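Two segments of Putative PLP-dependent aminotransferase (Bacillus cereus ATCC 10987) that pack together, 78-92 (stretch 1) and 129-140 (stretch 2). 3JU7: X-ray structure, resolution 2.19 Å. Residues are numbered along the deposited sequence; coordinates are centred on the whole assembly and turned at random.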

# COMPACT_ATOMS: atom_id res chain seq x y z
N GLY A 78 9.72 12.00 -20.48
CA GLY A 78 8.79 11.16 -21.22
C GLY A 78 7.34 11.28 -20.75
O GLY A 78 7.06 11.68 -19.61
N LYS A 79 6.43 10.93 -21.63
CA LYS A 79 5.00 11.08 -21.43
C LYS A 79 4.29 9.71 -21.35
O LYS A 79 3.25 9.56 -20.72
CB LYS A 79 4.47 11.88 -22.62
CG LYS A 79 2.96 11.89 -22.76
CD LYS A 79 2.51 12.84 -23.84
CE LYS A 79 1.01 13.06 -23.76
NZ LYS A 79 0.48 13.94 -24.84
N TYR A 80 4.84 8.71 -22.01
CA TYR A 80 4.13 7.44 -22.19
C TYR A 80 4.82 6.24 -21.51
O TYR A 80 6.06 6.16 -21.46
CB TYR A 80 4.04 7.13 -23.67
CG TYR A 80 3.31 8.15 -24.49
CD1 TYR A 80 1.95 8.36 -24.31
CD2 TYR A 80 3.95 8.89 -25.47
CE1 TYR A 80 1.26 9.26 -25.07
CE2 TYR A 80 3.27 9.83 -26.21
CZ TYR A 80 1.92 9.99 -26.01
OH TYR A 80 1.19 10.91 -26.74
N ALA A 81 4.00 5.32 -21.03
CA ALA A 81 4.47 4.00 -20.58
C ALA A 81 4.01 2.99 -21.64
O ALA A 81 2.79 2.79 -21.80
CB ALA A 81 3.87 3.63 -19.21
N LEU A 82 4.93 2.42 -22.41
CA LEU A 82 4.57 1.47 -23.48
C LEU A 82 4.36 0.09 -22.82
O LEU A 82 5.25 -0.42 -22.12
CB LEU A 82 5.65 1.39 -24.56
CG LEU A 82 5.69 2.48 -25.61
CD1 LEU A 82 5.51 3.90 -25.00
CD2 LEU A 82 6.99 2.33 -26.38
N MSE A 83 3.17 -0.46 -22.97
CA MSE A 83 2.81 -1.72 -22.34
C MSE A 83 1.74 -2.43 -23.16
O MSE A 83 1.09 -1.83 -23.99
CB MSE A 83 2.26 -1.47 -20.92
CG MSE A 83 1.02 -0.58 -20.93
SE MSE A 83 0.24 -0.21 -19.19
CE MSE A 83 1.72 0.71 -18.35
N PRO A 84 1.53 -3.70 -22.90
CA PRO A 84 0.41 -4.37 -23.53
C PRO A 84 -0.93 -3.90 -22.97
O PRO A 84 -0.98 -3.43 -21.82
CB PRO A 84 0.64 -5.83 -23.17
CG PRO A 84 1.36 -5.75 -21.84
CD PRO A 84 2.33 -4.62 -22.06
N SER A 85 -1.99 -4.00 -23.77
CA SER A 85 -3.37 -3.86 -23.30
C SER A 85 -3.77 -5.15 -22.59
O SER A 85 -4.50 -5.14 -21.57
CB SER A 85 -4.31 -3.61 -24.48
OG SER A 85 -5.67 -3.65 -24.09
N PHE A 86 -3.27 -6.26 -23.10
CA PHE A 86 -3.61 -7.57 -22.56
C PHE A 86 -2.84 -7.80 -21.26
O PHE A 86 -1.82 -8.49 -21.23
CB PHE A 86 -3.32 -8.65 -23.62
CG PHE A 86 -3.85 -10.02 -23.27
CD1 PHE A 86 -5.18 -10.35 -23.50
CD2 PHE A 86 -3.00 -11.00 -22.76
CE1 PHE A 86 -5.67 -11.61 -23.20
CE2 PHE A 86 -3.48 -12.29 -22.47
CZ PHE A 86 -4.82 -12.59 -22.69
N THR A 87 -3.33 -7.19 -20.20
CA THR A 87 -2.71 -7.29 -18.87
C THR A 87 -3.79 -6.97 -17.83
O THR A 87 -4.89 -6.59 -18.18
CB THR A 87 -1.50 -6.33 -18.72
OG1 THR A 87 -0.83 -6.58 -17.47
CG2 THR A 87 -1.97 -4.85 -18.79
N PHE A 88 -3.46 -7.16 -16.55
CA PHE A 88 -4.37 -6.83 -15.47
C PHE A 88 -4.36 -5.29 -15.31
O PHE A 88 -3.36 -4.66 -15.58
CB PHE A 88 -3.92 -7.53 -14.20
CG PHE A 88 -4.89 -7.38 -13.04
CD1 PHE A 88 -6.12 -8.00 -13.07
CD2 PHE A 88 -4.50 -6.75 -11.87
CE1 PHE A 88 -7.00 -7.89 -12.02
CE2 PHE A 88 -5.37 -6.66 -10.82
CZ PHE A 88 -6.63 -7.23 -10.90
N PRO A 89 -5.49 -4.69 -14.90
CA PRO A 89 -5.51 -3.22 -14.84
C PRO A 89 -4.52 -2.54 -13.89
O PRO A 89 -4.26 -1.37 -14.05
CB PRO A 89 -6.96 -2.90 -14.49
CG PRO A 89 -7.75 -4.02 -15.14
CD PRO A 89 -6.87 -5.24 -14.92
N ALA A 90 -3.98 -3.27 -12.92
CA ALA A 90 -2.93 -2.74 -12.07
C ALA A 90 -1.79 -2.09 -12.89
O ALA A 90 -1.22 -1.04 -12.47
CB ALA A 90 -2.39 -3.86 -11.11
N THR A 91 -1.48 -2.63 -14.09
CA THR A 91 -0.32 -2.14 -14.85
C THR A 91 -0.55 -0.75 -15.39
O THR A 91 0.26 0.14 -15.13
CB THR A 91 0.12 -3.09 -16.00
OG1 THR A 91 0.11 -4.44 -15.53
CG2 THR A 91 1.54 -2.71 -16.51
N PRO A 92 -1.63 -0.52 -16.16
CA PRO A 92 -1.79 0.88 -16.58
C PRO A 92 -2.11 1.85 -15.41
O PRO A 92 -1.70 3.03 -15.44
CB PRO A 92 -2.94 0.83 -17.61
CG PRO A 92 -3.69 -0.48 -17.32
CD PRO A 92 -2.61 -1.41 -16.80
N GLU A 129 9.55 10.95 -26.08
CA GLU A 129 8.24 10.83 -25.44
C GLU A 129 8.08 9.50 -24.69
O GLU A 129 7.21 9.37 -23.82
CB GLU A 129 7.11 11.07 -26.43
CG GLU A 129 6.96 12.53 -26.83
CD GLU A 129 5.71 12.78 -27.69
OE1 GLU A 129 5.56 12.12 -28.74
OE2 GLU A 129 4.87 13.64 -27.31
N VAL A 130 8.93 8.52 -24.98
CA VAL A 130 8.87 7.28 -24.22
C VAL A 130 9.45 7.54 -22.83
O VAL A 130 10.59 7.99 -22.72
CB VAL A 130 9.62 6.15 -24.91
CG1 VAL A 130 9.48 4.91 -24.11
CG2 VAL A 130 9.03 5.96 -26.30
N ALA A 131 8.66 7.32 -21.79
CA ALA A 131 9.15 7.49 -20.44
C ALA A 131 9.63 6.15 -19.89
O ALA A 131 10.56 6.11 -19.08
CB ALA A 131 8.09 8.05 -19.52
N ILE A 132 8.95 5.08 -20.30
CA ILE A 132 9.21 3.75 -19.76
C ILE A 132 8.52 2.66 -20.58
O ILE A 132 7.54 2.92 -21.29
CB ILE A 132 8.78 3.68 -18.27
CG1 ILE A 132 9.45 2.51 -17.53
CG2 ILE A 132 7.26 3.76 -18.12
CD1 ILE A 132 9.48 2.68 -16.04
N VAL A 133 9.05 1.46 -20.50
CA VAL A 133 8.47 0.29 -21.11
C VAL A 133 8.15 -0.71 -19.99
O VAL A 133 9.01 -1.00 -19.15
CB VAL A 133 9.46 -0.34 -22.14
CG1 VAL A 133 8.95 -1.69 -22.59
CG2 VAL A 133 9.70 0.63 -23.34
N VAL A 134 6.93 -1.24 -20.00
CA VAL A 134 6.46 -2.10 -18.92
C VAL A 134 5.82 -3.34 -19.54
O VAL A 134 4.61 -3.39 -19.76
CB VAL A 134 5.46 -1.33 -18.02
CG1 VAL A 134 5.04 -2.16 -16.78
CG2 VAL A 134 6.06 0.01 -17.61
N PRO A 135 6.64 -4.34 -19.85
CA PRO A 135 6.07 -5.58 -20.36
C PRO A 135 5.46 -6.40 -19.23
O PRO A 135 5.82 -6.23 -18.04
CB PRO A 135 7.27 -6.31 -20.98
CG PRO A 135 8.43 -5.80 -20.23
CD PRO A 135 8.12 -4.42 -19.76
N TYR A 136 4.51 -7.26 -19.61
CA TYR A 136 3.91 -8.23 -18.68
C TYR A 136 4.27 -9.67 -19.06
O TYR A 136 4.09 -10.07 -20.19
CB TYR A 136 2.41 -8.02 -18.69
CG TYR A 136 1.58 -9.10 -18.07
CD1 TYR A 136 1.91 -9.67 -16.86
CD2 TYR A 136 0.41 -9.52 -18.69
CE1 TYR A 136 1.11 -10.66 -16.30
CE2 TYR A 136 -0.38 -10.52 -18.13
CZ TYR A 136 -0.04 -11.09 -16.95
OH TYR A 136 -0.83 -12.11 -16.41
N ALA A 137 4.81 -10.44 -18.12
CA ALA A 137 5.19 -11.82 -18.39
C ALA A 137 3.91 -12.67 -18.27
O ALA A 137 3.68 -13.40 -17.29
CB ALA A 137 6.27 -12.27 -17.42
N THR A 138 3.09 -12.54 -19.31
CA THR A 138 1.72 -13.05 -19.33
C THR A 138 1.56 -14.43 -18.73
O THR A 138 2.25 -15.38 -19.13
CB THR A 138 1.19 -13.06 -20.79
OG1 THR A 138 1.41 -11.78 -21.36
CG2 THR A 138 -0.28 -13.46 -20.88
N PHE A 139 0.64 -14.49 -17.76
CA PHE A 139 0.21 -15.72 -17.09
C PHE A 139 1.34 -16.50 -16.40
O PHE A 139 1.34 -17.73 -16.35
CB PHE A 139 -0.60 -16.60 -18.04
CG PHE A 139 -1.79 -15.89 -18.73
CD1 PHE A 139 -2.62 -15.04 -18.04
CD2 PHE A 139 -2.12 -16.18 -20.04
CE1 PHE A 139 -3.71 -14.45 -18.65
CE2 PHE A 139 -3.20 -15.61 -20.65
CZ PHE A 139 -4.01 -14.73 -19.95
N GLY A 140 2.31 -15.77 -15.85
CA GLY A 140 3.38 -16.38 -15.03
C GLY A 140 4.32 -17.21 -15.87
O GLY A 140 4.78 -18.25 -15.48
O HOH W 1 2.86 11.94 -29.11

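How do the two backbones join? The strand that begins at Tyr80 runs beside strand 130-133, paired in parallel, and the hydrogen bonds zigzag between them as parallel pairing requires. Leu82 is held through both its backbone N and its backbone O: its N donates to Ile132 O (2.9 Å), and its O accepts from Val134 N (2.8 Å, nearly straight). Beside these bonds, Ala81 CA lies 3.3 Å from Ile132 O and Val133 CA 3.4 Å from Leu82 O, close enough for CA-H...O contacts.

What happens where the register slips? Tyr80 pairs with Val130 but Ala81 with Ile132, so Ala131 is the extra residue of a beta bulge. Its helix-like phi/psi of -95/-34 turns consecutive amides toward one acceptor: Tyr80 O receives Ala131 N at 2.9 Å and Ile132 N at 3.3 Å. Glu129 O is shared likewise, by Lys79 N (2.8 Å) and Tyr80 N (3.1 Å). Gly78 packs tightly here, where a CB would fall only 2.3 Å from Ala131 CA.

Which apolar side chains meet? On the sheet face carrying Leu82, its CD2 lies 4.2 Å from Val130 CG2 and its CB 4.3 Å from Val133 CG2. On the other face, Ala81 CB touches Ile132 CG2 at 3.6 Å. Beyond the paired strands, Val134 CG1 meets Thr91 CG2 at 3.6 Å, bringing the helix into the contact.

How do aromatic and polar groups finish the interface? Phe86 CE2 approaches Phe139 CZ to 3.5 Å, with the ring planes at 80°. Thr87 OG1 sits over one face of the Tyr136 ring, 3.4 Å from CD2, while donating to Thr91 OG1 at 3.0 Å. At the tips of the Tyr80 and Glu129 side chains, a water bridges the stretches, donating to Glu129 OE1 (2.7 Å) and hydrogen-bonding with Tyr80 OH (3.1 Å).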